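Local coordinates for bartonella effector protein (Bep) substrate of VirB T4SS (Bartonella clarridgeiae, PDB 4YK2), which is a VirB type IV secretion effector whose BID domain, the part described here, probably serves as signal for its delivery into host cells, at residues 40-45 with 51-56; 46-51 with 107-112; 60-65 with 70-75. All coordinates share one frame; numbering follows the deposited sequence. Where two conformers were deposited one is given.

Overall arrangement
Helix 21-49 leads in from the N terminus and supplies the first segment of two contacts. Interaction 1 closes a short loop, where the chain leaves the helix and doubles back over residues 40-45 on its way to helix 56-64. Interaction 2 starts at the helix end, shares Asn51 with interaction 1 and closes a long loop onto helix 106-123, so the two cross along the chain; they also touch, through Leu44 against Lys108 and Leu109. Interaction 3 follows interaction 1 in sequence, is nested within the loop of interaction 2, and joins the neighbouring helices 56-64 and 69-78. A light touch of Val110 on Ser73 links interactions 2 and 3.

Interaction 1: residues 40-45 with 51-56; sequences EIRRLS and NQNQLA. With SO4 (sulfate ion), chain E.
Ile41 comes near the loop through its carbonyl O, beside Gln52 O, while its side chain packs inward on Ala112, Ile113 and Tyr116 of helix 106-123. Arg42 lies along the loop with both backbone and side chain. Its carbonyl O lies against Gln52 CB (3.2 Å), and its CA-H points at Gln52 O, with CA 3.4 Å from that oxygen. In the conformer described, the Arg42 chain bends at chi3 (-55°) and runs alongside Asn53, CD 3.8 Å from OD1. Gln52 OE1 comes to the guanidinium edge, the amide and guanidinium planes standing 68° apart. Arg43 faces away and grips Glu40 side-on, its NE and NH2 each taking one carboxylate oxygen. The arrangement is a helix-to-helix connection in which two overlapping type I turns, Asn51 to Gln54 and Asn53 to Ala56, fold back along the last turns of helix 21-49 and lead to Leu55, the N-cap residue of helix 56-64. Ser45 turns its side chain to this loop. With OG beside its own backbone N (chi1 -69°), it bonds Ile41 O at 2.8 Å from the opposite face to Ser45 N. One water donates to Ser45 OG (2.8 Å) and to Gln52 O, and accepts from Leu55 N (2.9 Å). Ser45 CB rests on Asn51 O; Asn51 OD1 accepts from Asn53 N in an Asx turn, and Asn51 ND2 bonds O2 of a sulfate, probably from the crystallisation liquor, at 3.0 Å.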
# COMPACT_ATOMS: atom_id res chain seq x y z
N GLU A 40 -2.42 6.00 -4.74
CA GLU A 40 -1.05 6.21 -4.27
C GLU A 40 -0.33 4.87 -4.04
O GLU A 40 0.87 4.76 -4.30
CB GLU A 40 -1.05 7.05 -2.99
CG GLU A 40 0.33 7.34 -2.40
CD GLU A 40 1.18 8.30 -3.24
OE1 GLU A 40 0.80 8.62 -4.38
OE2 GLU A 40 2.24 8.74 -2.75
N ILE A 41 -1.06 3.85 -3.58
CA ILE A 41 -0.46 2.51 -3.44
C ILE A 41 -0.01 1.96 -4.80
O ILE A 41 1.06 1.35 -4.91
CB ILE A 41 -1.43 1.55 -2.72
CG1 ILE A 41 -1.57 1.98 -1.25
CG2 ILE A 41 -0.92 0.10 -2.80
CD1 ILE A 41 -2.68 1.24 -0.49
N ARG A 42 -0.82 2.17 -5.83
CA ARG A 42 -0.42 1.75 -7.17
C ARG A 42 0.84 2.49 -7.63
O ARG A 42 1.76 1.87 -8.17
CB ARG A 42 -1.56 1.98 -8.18
CG ARG A 42 -2.62 0.88 -8.18
CD ARG A 42 -3.55 0.98 -9.39
NE ARG A 42 -4.17 2.30 -9.49
CZ ARG A 42 -5.37 2.60 -9.01
NH1 ARG A 42 -6.10 1.68 -8.40
NH2 ARG A 42 -5.84 3.83 -9.15
N ARG A 43 0.88 3.80 -7.42
CA ARG A 43 2.01 4.63 -7.83
C ARG A 43 3.29 4.20 -7.12
O ARG A 43 4.34 4.02 -7.75
CB ARG A 43 1.74 6.12 -7.55
CG ARG A 43 2.75 7.07 -8.22
CD ARG A 43 2.57 8.54 -7.79
NE ARG A 43 2.83 8.70 -6.35
CZ ARG A 43 4.04 8.88 -5.83
NH1 ARG A 43 5.11 8.92 -6.61
NH2 ARG A 43 4.19 9.01 -4.51
N LEU A 44 3.19 4.01 -5.81
CA LEU A 44 4.34 3.57 -5.02
C LEU A 44 4.76 2.12 -5.30
O LEU A 44 5.95 1.79 -5.26
CB LEU A 44 4.05 3.77 -3.54
CG LEU A 44 3.90 5.24 -3.12
CD1 LEU A 44 3.34 5.32 -1.72
CD2 LEU A 44 5.23 5.98 -3.18
N SER A 45 3.79 1.25 -5.58
CA SER A 45 4.10 -0.16 -5.88
C SER A 45 4.86 -0.30 -7.20
O SER A 45 5.73 -1.16 -7.35
CB SER A 45 2.81 -1.01 -5.92
OG SER A 45 2.22 -1.14 -4.63
N ASN A 51 5.58 -3.11 -10.45
CA ASN A 51 4.23 -3.60 -10.78
C ASN A 51 3.24 -2.89 -9.87
O ASN A 51 3.22 -3.11 -8.66
CB ASN A 51 4.14 -5.13 -10.62
CG ASN A 51 2.77 -5.69 -11.03
OD1 ASN A 51 1.79 -4.97 -11.21
ND2 ASN A 51 2.71 -7.00 -11.20
N GLN A 52 2.42 -2.03 -10.44
CA GLN A 52 1.55 -1.20 -9.62
C GLN A 52 0.49 -2.03 -8.89
O GLN A 52 -0.11 -1.56 -7.92
CB GLN A 52 0.88 -0.12 -10.47
CG GLN A 52 -0.04 -0.61 -11.55
CD GLN A 52 -0.47 0.53 -12.47
OE1 GLN A 52 -0.71 1.65 -12.03
NE2 GLN A 52 -0.52 0.24 -13.76
N ASN A 53 0.28 -3.27 -9.34
CA ASN A 53 -0.66 -4.16 -8.66
C ASN A 53 0.02 -5.33 -7.94
O ASN A 53 -0.61 -6.35 -7.70
CB ASN A 53 -1.68 -4.70 -9.67
CG ASN A 53 -2.50 -3.59 -10.30
OD1 ASN A 53 -3.03 -2.73 -9.60
ND2 ASN A 53 -2.57 -3.58 -11.62
N GLN A 54 1.29 -5.16 -7.58
CA GLN A 54 2.06 -6.24 -6.95
C GLN A 54 1.35 -6.83 -5.71
O GLN A 54 1.31 -8.05 -5.51
CB GLN A 54 3.46 -5.75 -6.55
CG GLN A 54 4.40 -6.88 -6.12
CD GLN A 54 4.72 -7.79 -7.28
OE1 GLN A 54 5.27 -7.35 -8.28
NE2 GLN A 54 4.33 -9.05 -7.18
N LEU A 55 0.78 -5.95 -4.89
CA LEU A 55 0.21 -6.37 -3.63
C LEU A 55 -1.32 -6.48 -3.65
O LEU A 55 -1.96 -6.38 -2.60
CB LEU A 55 0.61 -5.41 -2.52
CG LEU A 55 2.11 -5.19 -2.34
CD1 LEU A 55 2.36 -4.10 -1.30
CD2 LEU A 55 2.88 -6.51 -1.99
N ALA A 56 -1.89 -6.70 -4.84
CA ALA A 56 -3.35 -6.85 -4.98
C ALA A 56 -3.93 -7.87 -3.98
O ALA A 56 -4.96 -7.61 -3.35
CB ALA A 56 -3.72 -7.26 -6.43
S SO4 E . 5.33 -9.12 -13.03
O1 SO4 E . 6.02 -7.86 -13.30
O2 SO4 E . 4.76 -9.09 -11.68
O3 SO4 E . 6.29 -10.22 -13.10
O4 SO4 E . 4.28 -9.34 -14.02
O HOH W 1 0.29 -3.09 -5.05

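Interaction 2: residues 46-51 with 107-112; sequences QIVFGN and SKLVEA. With SO4 (sulfate ion), chain E.
Leu109 reaches from helix 106-123 to the end of helix 21-49 with a single methyl, CD2, which meets two successive residues. Its closest partner is Val48, where CD2 lies 3.9 Å from CG2, the branch set beside the backbone N of Val48, the two side chains passing each other at a slant. Phe49 is a little farther off: its ring atom CE2 stands 4.2 Å from Leu109 CD2, and the two side chains cross at about a right angle. The other Val48 methyl, CG1, lies 3.6 Å above the plane of the Phe49 ring, over its centre, so neighbouring side chains of one helix form a joint surface for the leucine. Leu109 CG is anti to the backbone N (chi1 177°), which extends the isobutyl group toward that surface. Leu76 of helix 69-78 touches both Phe49 and Leu109, and Leu44 and Ser45 pack on Leu109 as well, burying this apolar cluster. Beyond it the contact is thin: the backbones come no closer than 8.2 Å, between the CA atoms of Val48 and Leu109. Gly50, exposed and with positive phi (79°), ends the helix, and the chain turns off toward Asn51, while Lys108 and Glu111 lie exposed on helix 106-123. Apolar packing of this kind between helices is consistent with the core of a four-helix bundle, the fold of the BID domain, which is topped with a hook.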
# COMPACT_ATOMS: atom_id res chain seq x y z
N GLN A 46 4.50 0.55 -8.16
CA GLN A 46 5.24 0.64 -9.41
C GLN A 46 6.71 0.97 -9.13
O GLN A 46 7.62 0.36 -9.72
CB GLN A 46 4.61 1.68 -10.33
CG GLN A 46 5.46 2.05 -11.57
CD GLN A 46 5.75 0.86 -12.47
OE1 GLN A 46 4.95 -0.08 -12.57
NE2 GLN A 46 6.90 0.90 -13.15
N ILE A 47 6.96 1.90 -8.21
CA ILE A 47 8.33 2.30 -7.89
C ILE A 47 9.08 1.22 -7.11
O ILE A 47 10.24 0.92 -7.39
CB ILE A 47 8.35 3.63 -7.09
CG1 ILE A 47 7.73 4.77 -7.91
CG2 ILE A 47 9.78 3.97 -6.70
CD1 ILE A 47 7.45 6.05 -7.11
N VAL A 48 8.41 0.64 -6.12
CA VAL A 48 9.05 -0.35 -5.25
C VAL A 48 9.26 -1.69 -5.98
O VAL A 48 10.34 -2.28 -5.89
CB VAL A 48 8.22 -0.56 -3.96
CG1 VAL A 48 8.77 -1.73 -3.15
CG2 VAL A 48 8.20 0.72 -3.13
N PHE A 49 8.25 -2.15 -6.72
CA PHE A 49 8.26 -3.50 -7.28
C PHE A 49 8.25 -3.54 -8.81
O PHE A 49 8.47 -4.59 -9.40
CB PHE A 49 7.06 -4.31 -6.78
CG PHE A 49 7.09 -4.58 -5.30
CD1 PHE A 49 8.07 -5.40 -4.75
CD2 PHE A 49 6.11 -4.05 -4.46
CE1 PHE A 49 8.09 -5.68 -3.39
CE2 PHE A 49 6.13 -4.32 -3.09
CZ PHE A 49 7.12 -5.14 -2.55
N GLY A 50 7.98 -2.41 -9.45
CA GLY A 50 7.87 -2.42 -10.90
C GLY A 50 6.53 -2.97 -11.37
O GLY A 50 6.36 -3.26 -12.54
N ASN A 51 5.58 -3.11 -10.45
CA ASN A 51 4.23 -3.60 -10.78
C ASN A 51 3.24 -2.89 -9.87
O ASN A 51 3.22 -3.11 -8.66
CB ASN A 51 4.14 -5.13 -10.62
CG ASN A 51 2.77 -5.69 -11.03
OD1 ASN A 51 1.79 -4.97 -11.21
ND2 ASN A 51 2.71 -7.00 -11.20
N SER A 107 8.95 3.07 2.86
CA SER A 107 8.32 3.76 3.98
C SER A 107 6.97 4.40 3.60
O SER A 107 5.96 4.21 4.29
CB SER A 107 9.27 4.83 4.54
OG SER A 107 8.73 5.44 5.69
N LYS A 108 6.93 5.12 2.48
CA LYS A 108 5.68 5.78 2.09
C LYS A 108 4.64 4.77 1.60
O LYS A 108 3.44 4.99 1.78
CB LYS A 108 5.95 6.85 1.03
CG LYS A 108 6.51 8.18 1.60
CD LYS A 108 5.45 9.00 2.33
CE LYS A 108 5.99 10.36 2.78
NZ LYS A 108 4.90 11.28 3.23
N LEU A 109 5.08 3.66 1.01
CA LEU A 109 4.15 2.61 0.62
C LEU A 109 3.46 2.01 1.86
O LEU A 109 2.25 1.82 1.89
CB LEU A 109 4.87 1.51 -0.19
CG LEU A 109 4.06 0.28 -0.63
CD1 LEU A 109 2.78 0.67 -1.36
CD2 LEU A 109 4.91 -0.65 -1.51
N VAL A 110 4.24 1.73 2.90
CA VAL A 110 3.68 1.26 4.16
C VAL A 110 2.65 2.27 4.74
O VAL A 110 1.57 1.89 5.19
CB VAL A 110 4.81 0.96 5.17
CG1 VAL A 110 4.26 0.68 6.57
CG2 VAL A 110 5.70 -0.21 4.66
N GLU A 111 2.98 3.56 4.71
CA GLU A 111 2.06 4.56 5.24
C GLU A 111 0.76 4.60 4.46
O GLU A 111 -0.31 4.75 5.04
CB GLU A 111 2.69 5.95 5.23
CG GLU A 111 3.79 6.13 6.25
CD GLU A 111 4.22 7.58 6.40
OE1 GLU A 111 3.37 8.48 6.21
OE2 GLU A 111 5.41 7.81 6.69
N ALA A 112 0.85 4.45 3.14
CA ALA A 112 -0.35 4.51 2.32
C ALA A 112 -1.24 3.30 2.59
O ALA A 112 -2.47 3.41 2.58
CB ALA A 112 0.02 4.59 0.85
S SO4 E . 5.33 -9.12 -13.03
O1 SO4 E . 6.02 -7.86 -13.30
O2 SO4 E . 4.76 -9.09 -11.68
O3 SO4 E . 6.29 -10.22 -13.10
O4 SO4 E . 4.28 -9.34 -14.02

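Interaction 3: residues 60-65 with 70-75; sequences SQIHEN and KIISNT
The Gln61 amide is the flat group of this contact, and Ile72 CD1 lies over one of its faces. That methyl lies almost straight above the carboxamide carbon, 3.9 Å from Gln61 CD, and is only slightly farther from NE2 than from OE1, so it rests on the group as a whole. No other atom of 70-75 comes against the amide; from the loop between the helices, the side chain of Phe68 also touches Gln61. The glutamine gets there by full extension: CG is anti to the backbone N (chi1 175°) and the chain stays straight beyond it, carrying the amide out toward helix 69-78. Ile62 supplies the deeper half of the contact. Its CG1 is 3.7 Å from Ile72 CD1 and its own CD1 is 3.9 Å from the same methyl, the two isoleucines crossing at a slant. Ile72 CD1 thus touches both an amide face and an aliphatic chain, which meet it from directions roughly at right angles. Ile62 also packs on Ile113 and Ala117 of helix 106-123, so the contact passes on into the body of the four-helix bundle. Past this point the chain leaves the helix at Asn65, whose OD1 bonds Ser67 OG in the short turn to helix 69-78. No hydrogen bond crosses between 60-65 and 70-75: the helices are joined here by dispersion and burial of hydrocarbon, the glutamine meeting the methyl with the face of its amide.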
# COMPACT_ATOMS: atom_id res chain seq x y z
N SER A 60 -6.65 -6.79 -0.91
CA SER A 60 -7.99 -7.36 -0.79
C SER A 60 -8.16 -8.10 0.55
O SER A 60 -9.26 -8.14 1.12
CB SER A 60 -8.28 -8.29 -1.97
OG SER A 60 -8.56 -7.53 -3.14
N GLN A 61 -7.06 -8.67 1.03
CA GLN A 61 -7.04 -9.34 2.33
C GLN A 61 -7.28 -8.33 3.45
O GLN A 61 -8.06 -8.56 4.38
CB GLN A 61 -5.69 -10.05 2.53
CG GLN A 61 -5.49 -10.71 3.90
CD GLN A 61 -4.14 -11.42 4.00
OE1 GLN A 61 -3.43 -11.54 3.01
NE2 GLN A 61 -3.78 -11.87 5.19
N ILE A 62 -6.59 -7.20 3.34
CA ILE A 62 -6.74 -6.11 4.30
C ILE A 62 -8.15 -5.54 4.18
O ILE A 62 -8.80 -5.27 5.19
CB ILE A 62 -5.67 -5.02 4.08
CG1 ILE A 62 -4.32 -5.51 4.60
CG2 ILE A 62 -6.05 -3.73 4.79
CD1 ILE A 62 -3.15 -4.65 4.16
N HIS A 63 -8.62 -5.38 2.96
CA HIS A 63 -9.97 -4.85 2.76
C HIS A 63 -11.01 -5.71 3.49
O HIS A 63 -11.93 -5.19 4.13
CB HIS A 63 -10.32 -4.78 1.28
CG HIS A 63 -11.64 -4.13 1.00
ND1 HIS A 63 -12.82 -4.84 0.96
CD2 HIS A 63 -11.96 -2.84 0.79
CE1 HIS A 63 -13.82 -4.00 0.72
NE2 HIS A 63 -13.33 -2.78 0.61
N GLU A 64 -10.84 -7.02 3.40
CA GLU A 64 -11.73 -7.98 4.03
C GLU A 64 -11.56 -8.00 5.55
O GLU A 64 -12.53 -8.09 6.30
CB GLU A 64 -11.48 -9.37 3.46
CG GLU A 64 -11.79 -10.51 4.41
CD GLU A 64 -13.25 -10.88 4.44
OE1 GLU A 64 -14.04 -10.23 3.71
OE2 GLU A 64 -13.60 -11.82 5.18
N ASN A 65 -10.32 -7.93 5.99
CA ASN A 65 -10.03 -7.91 7.41
C ASN A 65 -8.85 -7.00 7.70
O ASN A 65 -7.71 -7.44 7.64
CB ASN A 65 -9.75 -9.32 7.93
CG ASN A 65 -9.65 -9.37 9.44
OD1 ASN A 65 -9.78 -8.34 10.11
ND2 ASN A 65 -9.44 -10.56 10.00
N LYS A 70 -1.18 -5.00 10.25
CA LYS A 70 0.06 -4.98 11.02
C LYS A 70 1.06 -6.02 10.51
O LYS A 70 2.25 -5.73 10.34
CB LYS A 70 -0.24 -5.20 12.50
CG LYS A 70 0.99 -5.06 13.40
CD LYS A 70 0.69 -5.42 14.85
CE LYS A 70 1.87 -5.10 15.75
NZ LYS A 70 1.48 -5.11 17.19
N ILE A 71 0.58 -7.23 10.25
CA ILE A 71 1.43 -8.34 9.80
C ILE A 71 2.02 -8.07 8.41
O ILE A 71 3.22 -8.20 8.18
CB ILE A 71 0.65 -9.67 9.81
CG1 ILE A 71 0.48 -10.17 11.24
CG2 ILE A 71 1.36 -10.73 8.97
CD1 ILE A 71 -0.60 -11.24 11.40
N ILE A 72 1.15 -7.68 7.49
CA ILE A 72 1.56 -7.35 6.14
C ILE A 72 2.56 -6.17 6.12
O ILE A 72 3.57 -6.23 5.41
CB ILE A 72 0.32 -7.09 5.29
CG1 ILE A 72 -0.39 -8.43 5.04
CG2 ILE A 72 0.71 -6.42 3.97
CD1 ILE A 72 -1.84 -8.30 4.54
N SER A 73 2.29 -5.14 6.92
CA SER A 73 3.15 -3.95 6.97
C SER A 73 4.54 -4.24 7.51
O SER A 73 5.52 -3.69 7.01
CB SER A 73 2.51 -2.86 7.85
OG SER A 73 1.32 -2.40 7.22
N ASN A 74 4.61 -5.07 8.54
CA ASN A 74 5.87 -5.49 9.13
C ASN A 74 6.73 -6.25 8.12
O ASN A 74 7.95 -6.06 8.03
CB ASN A 74 5.63 -6.37 10.35
CG ASN A 74 6.91 -6.86 10.97
OD1 ASN A 74 7.62 -6.11 11.63
ND2 ASN A 74 7.22 -8.14 10.77
N THR A 75 6.09 -7.15 7.37
CA THR A 75 6.81 -7.89 6.33
C THR A 75 7.30 -6.93 5.25
O THR A 75 8.43 -7.05 4.78
CB THR A 75 5.92 -8.98 5.69
OG1 THR A 75 5.63 -9.98 6.67
CG2 THR A 75 6.65 -9.62 4.50